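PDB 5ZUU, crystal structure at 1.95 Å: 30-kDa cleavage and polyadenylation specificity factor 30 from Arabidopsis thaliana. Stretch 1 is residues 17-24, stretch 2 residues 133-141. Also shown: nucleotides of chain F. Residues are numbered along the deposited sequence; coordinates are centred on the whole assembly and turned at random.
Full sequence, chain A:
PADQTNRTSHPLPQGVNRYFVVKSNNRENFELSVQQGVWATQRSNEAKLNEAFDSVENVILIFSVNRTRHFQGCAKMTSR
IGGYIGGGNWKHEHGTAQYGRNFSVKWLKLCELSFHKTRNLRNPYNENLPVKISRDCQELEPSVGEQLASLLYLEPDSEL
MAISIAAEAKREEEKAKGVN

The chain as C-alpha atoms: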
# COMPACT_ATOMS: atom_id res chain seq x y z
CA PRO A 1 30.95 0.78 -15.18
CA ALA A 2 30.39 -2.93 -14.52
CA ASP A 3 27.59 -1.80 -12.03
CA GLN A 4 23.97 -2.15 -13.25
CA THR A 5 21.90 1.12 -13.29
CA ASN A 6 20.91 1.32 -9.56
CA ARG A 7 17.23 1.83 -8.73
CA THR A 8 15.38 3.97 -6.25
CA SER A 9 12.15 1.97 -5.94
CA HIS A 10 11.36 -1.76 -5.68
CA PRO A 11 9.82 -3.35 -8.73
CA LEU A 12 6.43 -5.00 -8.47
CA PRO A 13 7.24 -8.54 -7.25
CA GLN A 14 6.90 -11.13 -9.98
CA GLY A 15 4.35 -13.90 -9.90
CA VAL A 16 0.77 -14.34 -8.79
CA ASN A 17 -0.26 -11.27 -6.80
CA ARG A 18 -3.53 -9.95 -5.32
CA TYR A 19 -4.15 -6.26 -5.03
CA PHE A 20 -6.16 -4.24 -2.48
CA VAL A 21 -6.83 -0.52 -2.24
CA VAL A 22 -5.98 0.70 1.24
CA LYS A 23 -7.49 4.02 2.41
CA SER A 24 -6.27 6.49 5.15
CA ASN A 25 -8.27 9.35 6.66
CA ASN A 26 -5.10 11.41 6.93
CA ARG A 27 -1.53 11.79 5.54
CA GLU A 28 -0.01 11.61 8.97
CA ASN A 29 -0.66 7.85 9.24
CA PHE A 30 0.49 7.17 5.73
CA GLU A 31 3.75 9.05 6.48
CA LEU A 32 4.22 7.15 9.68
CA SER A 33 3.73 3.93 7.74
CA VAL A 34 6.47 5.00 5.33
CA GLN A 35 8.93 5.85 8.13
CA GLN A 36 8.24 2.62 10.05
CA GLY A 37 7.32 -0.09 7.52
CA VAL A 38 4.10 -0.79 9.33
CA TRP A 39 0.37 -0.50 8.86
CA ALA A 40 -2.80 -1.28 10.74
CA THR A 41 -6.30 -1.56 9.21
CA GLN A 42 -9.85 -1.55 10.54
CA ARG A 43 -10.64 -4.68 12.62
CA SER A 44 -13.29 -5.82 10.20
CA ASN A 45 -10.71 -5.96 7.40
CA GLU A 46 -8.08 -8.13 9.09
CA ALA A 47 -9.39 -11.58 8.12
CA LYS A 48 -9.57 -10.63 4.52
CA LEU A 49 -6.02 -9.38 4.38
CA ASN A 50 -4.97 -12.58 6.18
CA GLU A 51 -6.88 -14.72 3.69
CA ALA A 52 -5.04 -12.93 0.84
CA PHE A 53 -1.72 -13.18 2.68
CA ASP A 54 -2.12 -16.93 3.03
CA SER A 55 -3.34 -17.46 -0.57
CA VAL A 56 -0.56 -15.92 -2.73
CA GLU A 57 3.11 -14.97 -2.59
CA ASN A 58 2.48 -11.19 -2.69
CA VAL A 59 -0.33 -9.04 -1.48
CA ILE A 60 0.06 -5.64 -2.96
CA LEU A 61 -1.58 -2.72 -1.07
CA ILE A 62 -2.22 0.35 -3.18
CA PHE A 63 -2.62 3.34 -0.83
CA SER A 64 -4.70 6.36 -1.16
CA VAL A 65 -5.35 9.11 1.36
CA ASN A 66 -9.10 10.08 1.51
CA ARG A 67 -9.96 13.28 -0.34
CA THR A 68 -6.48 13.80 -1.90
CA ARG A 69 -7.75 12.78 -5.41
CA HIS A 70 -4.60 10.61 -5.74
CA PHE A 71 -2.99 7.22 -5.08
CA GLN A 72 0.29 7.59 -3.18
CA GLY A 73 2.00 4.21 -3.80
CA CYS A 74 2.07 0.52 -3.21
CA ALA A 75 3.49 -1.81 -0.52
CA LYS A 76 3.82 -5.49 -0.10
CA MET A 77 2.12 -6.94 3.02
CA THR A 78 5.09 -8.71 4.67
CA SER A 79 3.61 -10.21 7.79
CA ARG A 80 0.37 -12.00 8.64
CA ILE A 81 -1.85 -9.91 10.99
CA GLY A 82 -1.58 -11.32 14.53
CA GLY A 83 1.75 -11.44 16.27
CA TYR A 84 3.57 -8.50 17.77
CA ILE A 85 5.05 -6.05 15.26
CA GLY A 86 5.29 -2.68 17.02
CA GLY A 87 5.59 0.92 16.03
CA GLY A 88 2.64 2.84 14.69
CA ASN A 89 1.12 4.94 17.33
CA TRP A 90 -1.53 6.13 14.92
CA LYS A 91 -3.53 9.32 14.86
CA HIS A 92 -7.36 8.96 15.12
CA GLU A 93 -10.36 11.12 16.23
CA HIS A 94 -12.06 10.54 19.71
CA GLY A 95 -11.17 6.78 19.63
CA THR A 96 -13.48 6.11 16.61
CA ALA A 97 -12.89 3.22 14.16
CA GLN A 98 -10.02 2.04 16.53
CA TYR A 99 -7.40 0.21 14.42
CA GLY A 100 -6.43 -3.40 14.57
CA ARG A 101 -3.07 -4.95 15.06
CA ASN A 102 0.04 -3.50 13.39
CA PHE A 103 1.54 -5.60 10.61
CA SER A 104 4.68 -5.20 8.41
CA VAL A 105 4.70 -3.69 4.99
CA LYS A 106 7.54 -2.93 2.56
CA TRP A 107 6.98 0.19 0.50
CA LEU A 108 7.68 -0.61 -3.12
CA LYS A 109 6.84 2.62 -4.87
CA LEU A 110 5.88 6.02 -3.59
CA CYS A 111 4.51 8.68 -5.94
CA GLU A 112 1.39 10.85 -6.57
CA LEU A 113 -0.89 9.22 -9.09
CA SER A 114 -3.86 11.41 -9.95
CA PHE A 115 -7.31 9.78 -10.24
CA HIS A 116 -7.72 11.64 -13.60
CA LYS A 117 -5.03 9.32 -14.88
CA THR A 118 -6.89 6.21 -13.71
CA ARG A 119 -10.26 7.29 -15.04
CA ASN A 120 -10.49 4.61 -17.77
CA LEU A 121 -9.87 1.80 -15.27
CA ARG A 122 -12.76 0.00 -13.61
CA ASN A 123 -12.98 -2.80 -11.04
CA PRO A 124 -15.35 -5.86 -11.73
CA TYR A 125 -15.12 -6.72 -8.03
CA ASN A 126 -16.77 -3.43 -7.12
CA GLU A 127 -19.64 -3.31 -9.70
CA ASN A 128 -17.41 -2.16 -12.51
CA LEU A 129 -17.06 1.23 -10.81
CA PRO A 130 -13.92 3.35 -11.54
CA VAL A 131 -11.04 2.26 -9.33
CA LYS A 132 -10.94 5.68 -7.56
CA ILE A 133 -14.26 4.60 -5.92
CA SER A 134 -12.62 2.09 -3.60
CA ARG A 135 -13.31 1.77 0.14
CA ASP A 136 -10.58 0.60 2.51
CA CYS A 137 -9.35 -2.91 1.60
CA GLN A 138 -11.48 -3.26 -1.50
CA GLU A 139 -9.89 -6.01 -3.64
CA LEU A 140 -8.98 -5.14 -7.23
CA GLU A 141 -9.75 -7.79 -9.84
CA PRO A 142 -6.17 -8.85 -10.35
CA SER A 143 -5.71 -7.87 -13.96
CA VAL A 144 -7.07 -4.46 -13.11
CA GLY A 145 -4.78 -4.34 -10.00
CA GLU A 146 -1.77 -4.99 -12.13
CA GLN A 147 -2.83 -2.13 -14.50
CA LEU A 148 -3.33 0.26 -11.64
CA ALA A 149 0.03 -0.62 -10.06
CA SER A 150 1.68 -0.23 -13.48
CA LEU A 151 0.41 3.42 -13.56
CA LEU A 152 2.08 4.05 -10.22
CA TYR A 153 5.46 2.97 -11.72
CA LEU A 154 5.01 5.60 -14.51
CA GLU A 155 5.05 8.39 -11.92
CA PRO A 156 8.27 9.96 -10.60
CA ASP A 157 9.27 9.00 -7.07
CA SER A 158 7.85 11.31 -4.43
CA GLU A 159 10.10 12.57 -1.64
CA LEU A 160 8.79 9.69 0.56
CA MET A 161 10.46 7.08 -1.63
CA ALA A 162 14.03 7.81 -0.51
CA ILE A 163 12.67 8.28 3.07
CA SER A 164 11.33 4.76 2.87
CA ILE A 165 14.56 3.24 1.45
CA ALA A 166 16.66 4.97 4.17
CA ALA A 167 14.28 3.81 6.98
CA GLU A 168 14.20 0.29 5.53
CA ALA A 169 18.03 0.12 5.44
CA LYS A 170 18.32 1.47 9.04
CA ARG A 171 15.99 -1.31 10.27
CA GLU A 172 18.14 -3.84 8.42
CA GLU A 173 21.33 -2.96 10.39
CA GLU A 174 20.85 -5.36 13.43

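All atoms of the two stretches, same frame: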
# COMPACT_ATOMS: atom_id res chain seq x y z
N ASN A 17 -0.03 -12.26 -7.83
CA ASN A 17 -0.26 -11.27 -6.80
C ASN A 17 -1.77 -11.06 -6.63
O ASN A 17 -2.54 -11.27 -7.56
CB ASN A 17 0.34 -9.95 -7.25
CG ASN A 17 1.84 -9.98 -7.47
OD1 ASN A 17 2.60 -10.83 -6.96
ND2 ASN A 17 2.28 -8.98 -8.18
N ARG A 18 -2.19 -10.57 -5.47
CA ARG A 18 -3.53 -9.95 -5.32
C ARG A 18 -3.27 -8.56 -4.88
O ARG A 18 -2.21 -8.29 -4.21
CB ARG A 18 -4.37 -10.70 -4.26
CG ARG A 18 -4.73 -12.06 -4.77
CD ARG A 18 -5.33 -12.94 -3.71
NE ARG A 18 -6.67 -12.48 -3.35
CZ ARG A 18 -7.42 -13.09 -2.42
NH1 ARG A 18 -6.98 -14.14 -1.80
NH2 ARG A 18 -8.64 -12.66 -2.15
N TYR A 19 -4.25 -7.70 -5.16
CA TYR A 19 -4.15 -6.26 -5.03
C TYR A 19 -5.37 -5.73 -4.29
O TYR A 19 -6.52 -6.06 -4.67
CB TYR A 19 -4.16 -5.60 -6.46
CG TYR A 19 -3.07 -6.09 -7.33
CD1 TYR A 19 -3.18 -7.31 -8.02
CD2 TYR A 19 -1.87 -5.41 -7.42
CE1 TYR A 19 -2.13 -7.79 -8.80
CE2 TYR A 19 -0.83 -5.88 -8.20
CZ TYR A 19 -0.95 -7.07 -8.86
OH TYR A 19 0.09 -7.55 -9.60
N PHE A 20 -5.11 -4.87 -3.29
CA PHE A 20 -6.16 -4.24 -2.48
C PHE A 20 -5.89 -2.76 -2.41
O PHE A 20 -4.74 -2.36 -2.24
CB PHE A 20 -6.20 -4.83 -1.03
CG PHE A 20 -6.57 -6.27 -0.97
CD1 PHE A 20 -5.67 -7.25 -1.29
CD2 PHE A 20 -7.83 -6.67 -0.58
CE1 PHE A 20 -6.04 -8.60 -1.28
CE2 PHE A 20 -8.21 -8.01 -0.56
CZ PHE A 20 -7.30 -8.97 -0.92
N VAL A 21 -6.93 -1.94 -2.55
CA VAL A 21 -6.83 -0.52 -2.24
C VAL A 21 -6.96 -0.32 -0.74
O VAL A 21 -7.86 -0.87 -0.12
CB VAL A 21 -7.91 0.33 -2.94
CG1 VAL A 21 -7.86 1.80 -2.49
CG2 VAL A 21 -7.74 0.24 -4.45
N VAL A 22 -6.02 0.40 -0.15
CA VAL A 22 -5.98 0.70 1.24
C VAL A 22 -6.19 2.19 1.36
O VAL A 22 -5.57 2.97 0.61
CB VAL A 22 -4.61 0.33 1.83
CG1 VAL A 22 -4.43 0.95 3.22
CG2 VAL A 22 -4.50 -1.18 1.87
N LYS A 23 -7.14 2.60 2.21
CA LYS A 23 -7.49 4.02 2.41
C LYS A 23 -7.04 4.51 3.82
O LYS A 23 -7.07 3.76 4.79
CB LYS A 23 -8.99 4.23 2.21
CG LYS A 23 -9.51 3.85 0.80
CD LYS A 23 -8.96 4.74 -0.31
CE LYS A 23 -9.29 6.21 -0.17
NZ LYS A 23 -9.23 6.91 -1.47
N SER A 24 -6.53 5.75 3.89
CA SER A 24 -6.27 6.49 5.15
C SER A 24 -7.03 7.81 5.20
O SER A 24 -7.17 8.50 4.19
CB SER A 24 -4.79 6.78 5.30
OG SER A 24 -4.52 7.35 6.56
N ILE A 133 -13.16 4.93 -6.84
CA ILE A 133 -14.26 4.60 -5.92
C ILE A 133 -13.98 3.24 -5.29
O ILE A 133 -14.42 2.19 -5.78
CB ILE A 133 -15.64 4.59 -6.65
CG1 ILE A 133 -15.75 5.87 -7.47
CG2 ILE A 133 -16.79 4.45 -5.65
CD1 ILE A 133 -17.13 6.21 -7.98
N SER A 134 -13.12 3.26 -4.30
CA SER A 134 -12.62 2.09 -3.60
C SER A 134 -12.60 2.42 -2.13
O SER A 134 -11.97 3.40 -1.73
CB SER A 134 -11.22 1.72 -4.09
OG SER A 134 -11.25 1.15 -5.38
N ARG A 135 -13.39 1.69 -1.32
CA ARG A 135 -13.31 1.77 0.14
C ARG A 135 -12.06 1.06 0.61
O ARG A 135 -11.40 0.36 -0.14
CB ARG A 135 -14.59 1.22 0.81
CG ARG A 135 -15.82 2.13 0.62
CD ARG A 135 -16.96 1.87 1.62
NE ARG A 135 -18.03 2.91 1.82
CZ ARG A 135 -18.97 3.14 0.94
NH1 ARG A 135 -19.93 4.01 1.13
NH2 ARG A 135 -18.95 2.49 -0.21
N ASP A 136 -11.76 1.21 1.90
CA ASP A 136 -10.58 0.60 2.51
C ASP A 136 -10.64 -0.92 2.37
O ASP A 136 -11.64 -1.57 2.70
CB ASP A 136 -10.54 1.06 3.99
CG ASP A 136 -9.26 0.62 4.73
OD1 ASP A 136 -8.15 0.64 4.13
OD2 ASP A 136 -9.39 0.23 5.94
N CYS A 137 -9.56 -1.49 1.86
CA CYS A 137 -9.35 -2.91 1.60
C CYS A 137 -10.26 -3.52 0.57
O CYS A 137 -10.52 -4.70 0.58
CB CYS A 137 -9.25 -3.73 2.91
SG CYS A 137 -7.84 -3.25 3.95
N GLN A 138 -10.79 -2.72 -0.32
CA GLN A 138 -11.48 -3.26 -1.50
C GLN A 138 -10.45 -3.98 -2.42
O GLN A 138 -9.40 -3.44 -2.83
CB GLN A 138 -12.15 -2.13 -2.26
CG GLN A 138 -12.55 -2.46 -3.68
CD GLN A 138 -13.76 -3.33 -3.62
OE1 GLN A 138 -14.80 -2.86 -3.18
NE2 GLN A 138 -13.60 -4.61 -3.95
N GLU A 139 -10.74 -5.24 -2.72
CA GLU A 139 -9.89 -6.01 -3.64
C GLU A 139 -10.06 -5.52 -5.09
O GLU A 139 -11.17 -5.24 -5.53
CB GLU A 139 -10.17 -7.54 -3.55
CG GLU A 139 -9.03 -8.32 -4.22
CD GLU A 139 -9.03 -9.80 -4.10
OE1 GLU A 139 -8.11 -10.46 -4.66
OE2 GLU A 139 -9.89 -10.34 -3.38
N LEU A 140 -8.94 -5.41 -5.82
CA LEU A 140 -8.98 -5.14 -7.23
C LEU A 140 -8.95 -6.49 -7.93
O LEU A 140 -8.13 -7.37 -7.57
CB LEU A 140 -7.79 -4.23 -7.68
CG LEU A 140 -7.81 -2.86 -6.96
CD1 LEU A 140 -6.47 -2.17 -6.95
CD2 LEU A 140 -8.80 -1.92 -7.59
N GLU A 141 -9.85 -6.68 -8.88
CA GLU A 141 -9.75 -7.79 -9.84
C GLU A 141 -8.29 -7.81 -10.35
O GLU A 141 -7.73 -6.75 -10.69
CB GLU A 141 -10.76 -7.57 -10.99
CG GLU A 141 -10.96 -8.77 -11.94
CD GLU A 141 -9.74 -9.11 -12.79
OE1 GLU A 141 -8.97 -8.22 -13.24
OE2 GLU A 141 -9.51 -10.31 -12.93
P C F 6 -13.20 4.56 3.68
OP1 C F 6 -14.51 5.19 3.66
OP2 C F 6 -13.10 3.07 3.65
O5' C F 6 -12.35 5.07 2.42
C5' C F 6 -12.74 6.26 1.73
C4' C F 6 -13.15 5.94 0.31
O4' C F 6 -14.36 5.14 0.32
C3' C F 6 -13.48 7.13 -0.58
O3' C F 6 -12.27 7.66 -1.12
C2' C F 6 -14.37 6.49 -1.61
O2' C F 6 -13.65 5.79 -2.61
C1' C F 6 -15.20 5.55 -0.74
N1 C F 6 -16.42 6.14 -0.16
C2 C F 6 -17.50 6.40 -1.01
O2 C F 6 -17.37 6.19 -2.22
N3 C F 6 -18.66 6.87 -0.49
C4 C F 6 -18.77 7.05 0.82
N4 C F 6 -19.92 7.52 1.28
C5 C F 6 -17.69 6.78 1.72
C6 C F 6 -16.55 6.32 1.19
P U F 7 -12.09 9.20 -1.39
OP1 U F 7 -10.71 9.40 -1.79
OP2 U F 7 -12.62 9.99 -0.32
O5' U F 7 -13.02 9.49 -2.65
C5' U F 7 -12.67 8.91 -3.91
C4' U F 7 -13.80 9.11 -4.88
O4' U F 7 -15.00 8.47 -4.38
C3' U F 7 -14.18 10.56 -5.08
O3' U F 7 -13.37 11.05 -6.13
C2' U F 7 -15.62 10.46 -5.52
O2' U F 7 -15.74 9.99 -6.85
C1' U F 7 -16.11 9.33 -4.63
N1 U F 7 -16.68 9.73 -3.34
C2 U F 7 -18.00 10.14 -3.31
O2 U F 7 -18.68 10.32 -4.32
N3 U F 7 -18.50 10.38 -2.05
C4 U F 7 -17.85 10.20 -0.85
O4 U F 7 -18.45 10.42 0.20
C5 U F 7 -16.48 9.79 -0.97
C6 U F 7 -15.96 9.55 -2.18
O HOH W 1 -6.39 -9.13 -6.52
O HOH W 2 -10.38 5.39 -3.44

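The strand pairing here gives way at one end to a side chain that imitates a strand. Where the second stretch turns off through a type II turn from R135 to Q138, the carboxylate of D136 takes over the role of a backbone carbonyl: K23 N donates to D136 OD1 at 2.9 Å, with a nearly straight N-H...O angle of 162°. D136, with chi1 at t, has a CA-to-CB bond that points sideways, yet the end of its side chain comes nearer the first strand. Its short acid reaches a backbone NH that the turning chain no longer meets with its own carbonyl, while the backbone N of D136 donates to OP2 of C6 of chain F at 2.9 Å.

Before that point the two segments run antiparallel, at 140° between their directions, and the second is only a short, weakly bonded strand. L140 N donates to Y19 O at 2.8 Å and V21 N to Q138 O at 2.9 Å; at the turn, C137 N reaches V21 O at 2.7 Å, but its bent angle of 124° makes that bond weak. Between these bonds the chains draw close, with F20 CA 4.3 Å from E139 CA, and F20 CA also lies 3.4 Å from Q138 O in a CA-H...O contact. C137 itself sits at positive phi (64°), a conformation the type II turn requires at its third position.

The F20–E139 pair shows how one long acidic residue can serve two neighbours. E139 is extended, t at both chi1 and chi2, and its methylene CG lies over one face of the F20 ring, 4.0 Å from the centroid, a CH-pi contact. Its carboxylate continues to R18 and meets the guanidinium near its plane in a two-pronged salt bridge: R18 NE to E139 OE1 at 2.8 Å and R18 NH2 to E139 OE2 at 2.9 Å. The aliphatic part of the glutamate thus covers an aromatic ring while its charge is paired beyond it. Water 1 adds a link, accepting from Y19 N and donating to E139 OE1 and L140 O.

On the other face, Y19, V21 and L140 supply apolar packing. V21 CG2 meets L140 CD1 at 3.7 Å, and V21 CG1 and CG2 both lie against S134 CB, at 3.7 and 3.8 Å, so this compact beta-branched residue fills the space between S134 and L140. Y19 packs through its CB, 4.1 Å from L140 CB, while its ring leads away and its OH accepts from N17 ND2 at 3.0 Å.

K23 combines packing with RNA binding. Its CG lies 3.6 Å from S134 O, and the chain then leads away until NZ donates to U7 OP1 at 2.9 Å and C6 O3' at 3.2 Å. Water 2 accepts from K23 NZ and donates to S134 O, tying the lysine back to the second stretch. Burial across the contact totals 634 Å², with V21 and E139 covered most.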